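Local structure of probable tRNA pseudouridine synthase D (Methanosarcina mazei, 1Z2Z) at residues Glu195-Pro205 and Arg217-Phe226. The protein probably converts uridine 13 of transfer RNAs to pseudouridine, as a member of the TruD family of pseudouridine synthases. Numbering follows the deposited sequence.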
ATOM      1  N   GLU A 195     -21.693   3.593 -16.952  1.00 73.55           N
ATOM      2  CA  GLU A 195     -21.182   3.786 -18.306  1.00 74.01           C
ATOM      3  C   GLU A 195     -19.730   4.248 -18.212  1.00 73.99           C
ATOM      4  O   GLU A 195     -18.904   3.932 -19.071  1.00 73.85           O
ATOM      5  CB  GLU A 195     -21.999   4.862 -19.024  1.00 74.56           C
ATOM      6  CG  GLU A 195     -21.510   5.173 -20.431  1.00 75.80           C
ATOM      7  CD  GLU A 195     -22.267   4.403 -21.488  1.00 76.84           C
ATOM      8  OE1 GLU A 195     -21.727   4.218 -22.604  1.00 76.75           O
ATOM      9  OE2 GLU A 195     -23.414   3.995 -21.202  1.00 77.73           O
ATOM     10  N   LYS A 196     -19.434   5.010 -17.163  1.00 73.34           N
ATOM     11  CA  LYS A 196     -18.095   5.530 -16.940  1.00 73.02           C
ATOM     12  C   LYS A 196     -17.253   4.588 -16.083  1.00 71.57           C
ATOM     13  O   LYS A 196     -16.079   4.368 -16.370  1.00 71.93           O
ATOM     14  CB  LYS A 196     -18.168   6.916 -16.282  1.00 74.47           C
ATOM     15  CG  LYS A 196     -18.929   7.957 -17.113  1.00 76.89           C
ATOM     16  CD  LYS A 196     -18.300   8.132 -18.498  1.00 78.19           C
ATOM     17  CE  LYS A 196     -19.123   9.047 -19.395  1.00 78.11           C
ATOM     18  NZ  LYS A 196     -18.516   9.186 -20.751  1.00 76.99           N
ATOM     19  N   ALA A 197     -17.853   4.031 -15.036  1.00 69.63           N
ATOM     20  CA  ALA A 197     -17.142   3.113 -14.150  1.00 68.38           C
ATOM     21  C   ALA A 197     -16.621   1.901 -14.917  1.00 67.57           C
ATOM     22  O   ALA A 197     -15.548   1.376 -14.614  1.00 67.39           O
ATOM     23  CB  ALA A 197     -18.055   2.656 -13.017  1.00 67.93           C
ATOM     24  N   ALA A 198     -17.387   1.455 -15.908  1.00 66.35           N
ATOM     25  CA  ALA A 198     -16.988   0.309 -16.707  1.00 64.96           C
ATOM     26  C   ALA A 198     -15.945   0.715 -17.735  1.00 64.22           C
ATOM     27  O   ALA A 198     -14.976  -0.005 -17.963  1.00 64.92           O
ATOM     28  CB  ALA A 198     -18.195  -0.293 -17.399  1.00 65.32           C
ATOM     29  N   LEU A 199     -16.143   1.871 -18.355  1.00 63.00           N
ATOM     30  CA  LEU A 199     -15.204   2.356 -19.359  1.00 63.02           C
ATOM     31  C   LEU A 199     -13.853   2.729 -18.758  1.00 62.25           C
ATOM     32  O   LEU A 199     -12.814   2.483 -19.363  1.00 62.55           O
ATOM     33  CB  LEU A 199     -15.793   3.560 -20.096  1.00 63.87           C
ATOM     34  CG  LEU A 199     -16.349   3.316 -21.505  1.00 63.72           C
ATOM     35  CD1 LEU A 199     -17.345   2.158 -21.507  1.00 63.59           C
ATOM     36  CD2 LEU A 199     -17.004   4.597 -21.996  1.00 63.74           C
ATOM     37  N   LEU A 200     -13.869   3.321 -17.568  1.00 60.92           N
ATOM     38  CA  LEU A 200     -12.635   3.716 -16.902  1.00 60.11           C
ATOM     39  C   LEU A 200     -11.729   2.521 -16.628  1.00 60.33           C
ATOM     40  O   LEU A 200     -10.519   2.679 -16.476  1.00 61.24           O
ATOM     41  CB  LEU A 200     -12.946   4.421 -15.580  1.00 59.76           C
ATOM     42  CG  LEU A 200     -13.546   5.830 -15.628  1.00 58.99           C
ATOM     43  CD1 LEU A 200     -13.979   6.252 -14.233  1.00 58.23           C
ATOM     44  CD2 LEU A 200     -12.524   6.802 -16.191  1.00 58.03           C
ATOM     45  N   TYR A 201     -12.315   1.328 -16.557  1.00 59.92           N
ATOM     46  CA  TYR A 201     -11.557   0.108 -16.283  1.00 58.57           C
ATOM     47  C   TYR A 201     -11.247  -0.630 -17.580  1.00 58.60           C
ATOM     48  O   TYR A 201     -10.139  -1.121 -17.782  1.00 59.42           O
ATOM     49  CB  TYR A 201     -12.356  -0.808 -15.343  1.00 57.09           C
ATOM     50  CG  TYR A 201     -11.578  -1.997 -14.823  1.00 55.33           C
ATOM     51  CD1 TYR A 201     -10.697  -1.866 -13.751  1.00 54.52           C
ATOM     52  CD2 TYR A 201     -11.681  -3.242 -15.437  1.00 54.36           C
ATOM     53  CE1 TYR A 201      -9.935  -2.945 -13.307  1.00 54.23           C
ATOM     54  CE2 TYR A 201     -10.921  -4.324 -15.003  1.00 54.59           C
ATOM     55  CZ  TYR A 201     -10.047  -4.168 -13.940  1.00 53.71           C
ATOM     56  OH  TYR A 201      -9.265  -5.227 -13.540  1.00 52.71           O
ATOM     57  N   ILE A 202     -12.236  -0.709 -18.458  1.00 58.50           N
ATOM     58  CA  ILE A 202     -12.049  -1.384 -19.731  1.00 58.71           C
ATOM     59  C   ILE A 202     -11.018  -0.630 -20.575  1.00 60.06           C
ATOM     60  O   ILE A 202     -10.068  -1.229 -21.083  1.00 60.38           O
ATOM     61  CB  ILE A 202     -13.377  -1.463 -20.492  1.00 57.55           C
ATOM     62  CG1 ILE A 202     -14.381  -2.282 -19.668  1.00 56.08           C
ATOM     63  CG2 ILE A 202     -13.142  -2.048 -21.875  1.00 56.33           C
ATOM     64  CD1 ILE A 202     -15.818  -2.187 -20.142  1.00 54.38           C
ATOM     65  N   ALA A 203     -11.220   0.682 -20.704  1.00 59.91           N
ATOM     66  CA  ALA A 203     -10.339   1.565 -21.467  1.00 59.53           C
ATOM     67  C   ALA A 203      -9.553   2.482 -20.522  1.00 59.94           C
ATOM     68  O   ALA A 203      -9.091   2.043 -19.473  1.00 61.02           O
ATOM     69  CB  ALA A 203     -11.161   2.396 -22.445  1.00 59.20           C
ATOM     70  N   GLU A 204      -9.399   3.750 -20.893  1.00 59.69           N
ATOM     71  CA  GLU A 204      -8.669   4.714 -20.063  1.00 60.20           C
ATOM     72  C   GLU A 204      -7.190   4.383 -19.922  1.00 60.21           C
ATOM     73  O   GLU A 204      -6.773   3.756 -18.949  1.00 59.38           O
ATOM     74  CB  GLU A 204      -9.272   4.796 -18.662  1.00 59.90           C
ATOM     75  CG  GLU A 204      -8.541   5.792 -17.770  1.00 58.85           C
ATOM     76  CD  GLU A 204      -9.161   7.177 -17.803  1.00 56.71           C
ATOM     77  OE1 GLU A 204      -9.617   7.615 -18.884  1.00 53.48           O
ATOM     78  OE2 GLU A 204      -9.179   7.826 -16.737  1.00 55.88           O
ATOM     79  N   PRO A 205      -6.372   4.835 -20.880  1.00 61.41           N
ATOM     80  CA  PRO A 205      -4.926   4.599 -20.896  1.00 62.33           C
ATOM     81  C   PRO A 205      -4.137   5.484 -19.935  1.00 63.73           C
ATOM     82  O   PRO A 205      -4.553   6.597 -19.623  1.00 64.61           O
ATOM     83  CB  PRO A 205      -4.568   4.882 -22.342  1.00 62.65           C
ATOM     84  CG  PRO A 205      -5.463   6.045 -22.652  1.00 61.76           C
ATOM     85  CD  PRO A 205      -6.787   5.593 -22.076  1.00 61.78           C
ATOM     86  N   ARG A 217      -6.552   0.765 -25.368  1.00 57.75           N
ATOM     87  CA  ARG A 217      -7.595   1.311 -24.496  1.00 57.35           C
ATOM     88  C   ARG A 217      -8.120   2.607 -25.079  1.00 57.49           C
ATOM     89  O   ARG A 217      -9.323   2.852 -25.107  1.00 58.67           O
ATOM     90  CB  ARG A 217      -7.041   1.586 -23.092  1.00 56.72           C
ATOM     91  CG  ARG A 217      -6.613   0.345 -22.322  1.00 55.19           C
ATOM     92  CD  ARG A 217      -6.026   0.721 -20.974  1.00 55.93           C
ATOM     93  NE  ARG A 217      -5.433  -0.425 -20.285  1.00 57.90           N
ATOM     94  CZ  ARG A 217      -6.122  -1.366 -19.647  1.00 57.73           C
ATOM     95  NH1 ARG A 217      -7.447  -1.307 -19.598  1.00 58.40           N
ATOM     96  NH2 ARG A 217      -5.487  -2.371 -19.059  1.00 56.81           N
ATOM     97  N   GLN A 218      -7.198   3.443 -25.534  1.00 57.11           N
ATOM     98  CA  GLN A 218      -7.547   4.716 -26.136  1.00 56.88           C
ATOM     99  C   GLN A 218      -8.505   4.493 -27.297  1.00 57.08           C
ATOM    100  O   GLN A 218      -9.405   5.295 -27.533  1.00 58.43           O
ATOM    101  CB  GLN A 218      -6.286   5.400 -26.658  1.00 56.61           C
ATOM    102  CG  GLN A 218      -6.048   6.781 -26.093  1.00 56.53           C
ATOM    103  CD  GLN A 218      -7.255   7.668 -26.242  1.00 54.79           C
ATOM    104  OE1 GLN A 218      -7.965   7.600 -27.242  1.00 54.69           O
ATOM    105  NE2 GLN A 218      -7.491   8.514 -25.254  1.00 55.01           N
ATOM    106  N   PHE A 219      -8.307   3.395 -28.021  1.00 56.33           N
ATOM    107  CA  PHE A 219      -9.149   3.088 -29.164  1.00 55.46           C
ATOM    108  C   PHE A 219     -10.601   2.920 -28.776  1.00 56.08           C
ATOM    109  O   PHE A 219     -11.458   3.691 -29.200  1.00 56.51           O
ATOM    110  CB  PHE A 219      -8.682   1.813 -29.860  1.00 55.89           C
ATOM    111  CG  PHE A 219      -9.481   1.476 -31.090  1.00 56.99           C
ATOM    112  CD1 PHE A 219      -9.217   2.097 -32.300  1.00 58.27           C
ATOM    113  CD2 PHE A 219     -10.516   0.547 -31.033  1.00 58.29           C
ATOM    114  CE1 PHE A 219      -9.981   1.813 -33.433  1.00 58.99           C
ATOM    115  CE2 PHE A 219     -11.284   0.260 -32.162  1.00 57.00           C
ATOM    116  CZ  PHE A 219     -11.010   0.888 -33.359  1.00 57.23           C
ATOM    117  N   VAL A 220     -10.886   1.904 -27.970  1.00 56.16           N
ATOM    118  CA  VAL A 220     -12.260   1.648 -27.562  1.00 56.53           C
ATOM    119  C   VAL A 220     -12.819   2.712 -26.631  1.00 56.63           C
ATOM    120  O   VAL A 220     -14.013   2.720 -26.343  1.00 56.63           O
ATOM    121  CB  VAL A 220     -12.393   0.268 -26.876  1.00 56.75           C
ATOM    122  CG1 VAL A 220     -11.873  -0.809 -27.804  1.00 57.48           C
ATOM    123  CG2 VAL A 220     -11.647   0.255 -25.546  1.00 54.76           C
ATOM    124  N   LYS A 221     -11.960   3.613 -26.170  1.00 56.88           N
ATOM    125  CA  LYS A 221     -12.380   4.676 -25.263  1.00 57.02           C
ATOM    126  C   LYS A 221     -13.130   5.784 -25.995  1.00 56.83           C
ATOM    127  O   LYS A 221     -13.879   6.547 -25.389  1.00 55.91           O
ATOM    128  CB  LYS A 221     -11.155   5.242 -24.545  1.00 57.40           C
ATOM    129  CG  LYS A 221     -11.415   6.393 -23.601  1.00 56.43           C
ATOM    130  CD  LYS A 221     -10.248   6.497 -22.637  1.00 57.33           C
ATOM    131  CE  LYS A 221     -10.381   7.682 -21.713  1.00 56.54           C
ATOM    132  NZ  LYS A 221     -10.310   8.939 -22.490  1.00 57.30           N
ATOM    133  N   ASP A 222     -12.930   5.868 -27.305  1.00 57.66           N
ATOM    134  CA  ASP A 222     -13.609   6.880 -28.109  1.00 57.86           C
ATOM    135  C   ASP A 222     -14.449   6.266 -29.232  1.00 57.51           C
ATOM    136  O   ASP A 222     -15.067   6.982 -30.017  1.00 57.76           O
ATOM    137  CB  ASP A 222     -12.587   7.887 -28.675  1.00 57.49           C
ATOM    138  CG  ASP A 222     -11.257   7.246 -29.040  1.00 56.58           C
ATOM    139  OD1 ASP A 222     -11.246   6.326 -29.875  1.00 57.65           O
ATOM    140  OD2 ASP A 222     -10.218   7.670 -28.495  1.00 54.69           O
ATOM    141  N   THR A 223     -14.481   4.935 -29.286  1.00 57.36           N
ATOM    142  CA  THR A 223     -15.246   4.215 -30.306  1.00 57.05           C
ATOM    143  C   THR A 223     -16.161   3.192 -29.668  1.00 57.39           C
ATOM    144  O   THR A 223     -17.164   2.788 -30.257  1.00 57.98           O
ATOM    145  CB  THR A 223     -14.332   3.457 -31.275  1.00 55.69           C
ATOM    146  OG1 THR A 223     -13.433   2.636 -30.521  1.00 54.75           O
ATOM    147  CG2 THR A 223     -13.550   4.422 -32.141  1.00 54.81           C
ATOM    148  N   LEU A 224     -15.797   2.767 -28.462  1.00 57.93           N
ATOM    149  CA  LEU A 224     -16.569   1.777 -27.718  1.00 57.23           C
ATOM    150  C   LEU A 224     -16.734   0.480 -28.503  1.00 57.69           C
ATOM    151  O   LEU A 224     -17.650  -0.298 -28.242  1.00 57.10           O
ATOM    152  CB  LEU A 224     -17.948   2.342 -27.349  1.00 56.89           C
ATOM    153  CG  LEU A 224     -17.990   3.568 -26.425  1.00 55.46           C
ATOM    154  CD1 LEU A 224     -19.424   3.997 -26.196  1.00 54.02           C
ATOM    155  CD2 LEU A 224     -17.320   3.237 -25.109  1.00 55.10           C
ATOM    156  N   ASP A 225     -15.840   0.256 -29.464  1.00 57.74           N
ATOM    157  CA  ASP A 225     -15.856  -0.952 -30.287  1.00 58.76           C
ATOM    158  C   ASP A 225     -15.162  -2.088 -29.516  1.00 60.03           C
ATOM    159  O   ASP A 225     -13.985  -2.373 -29.739  1.00 60.82           O
ATOM    160  CB  ASP A 225     -15.140  -0.664 -31.619  1.00 58.46           C
ATOM    161  CG  ASP A 225     -14.987  -1.900 -32.502  1.00 59.11           C
ATOM    162  OD1 ASP A 225     -15.503  -2.980 -32.138  1.00 57.32           O
ATOM    163  OD2 ASP A 225     -14.343  -1.775 -33.571  1.00 57.67           O
ATOM    164  N   PHE A 226     -15.901  -2.727 -28.606  1.00 60.79           N
ATOM    165  CA  PHE A 226     -15.375  -3.815 -27.777  1.00 61.45           C
ATOM    166  C   PHE A 226     -14.988  -5.043 -28.590  1.00 62.74           C
ATOM    167  O   PHE A 226     -14.198  -5.876 -28.140  1.00 62.18           O
ATOM    168  CB  PHE A 226     -16.401  -4.207 -26.714  1.00 60.34           C
ATOM    169  CG  PHE A 226     -16.970  -3.040 -25.970  1.00 60.80           C
ATOM    170  CD1 PHE A 226     -16.137  -2.172 -25.272  1.00 61.41           C
ATOM    171  CD2 PHE A 226     -18.332  -2.771 -26.013  1.00 61.01           C
ATOM    172  CE1 PHE A 226     -16.651  -1.059 -24.618  1.00 61.82           C
ATOM    173  CE2 PHE A 226     -18.859  -1.660 -25.363  1.00 62.96           C
ATOM    174  CZ  PHE A 226     -18.015  -0.796 -24.669  1.00 63.30           C
TER
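With CG of Arg-217 opposite the carbonyl carbon (chi1 -66°) and the chain extended from CG to NE, the arginine runs past Ala-203 and Glu-204, its CD packing against their carbonyl oxygens. Arg-217 NH1 comes to 3.0 Å from Ile-202 O at the edge of the guanidinium. The residue is buried; NE and NH2 form salt bridges with Glu-209 and Glu-240, which would offset its charge and that of nearby Arg-179 and fix its rotation. Lys-221 takes a different course, its CG opposite the backbone N (chi1 178°), and its CD lies along the Glu-204 backbone before the chain bends at chi4. Lys-221 NZ there makes a long salt bridge of 3.9 Å to Glu-204 OE1. Ala-203 CB rests on the other helix, 3.5 Å from Lys-221 CB and 3.8 Å from Val-220 CG2. Pro-205 crosses Lys-221 at about a right angle, its CD 3.6 Å from Lys-221 CD. At the other end Leu-199 and Leu-224 cross nearly at right angles through their CD2 methyls, while Leu-199 CD1 meets the edge of the Phe-226 ring. Far from the predicted nucleophile, this is helix-helix packing within the TRUD region, joining helix 194-202 and its exit loop to helix 213-223 and the turn into helix 226-232.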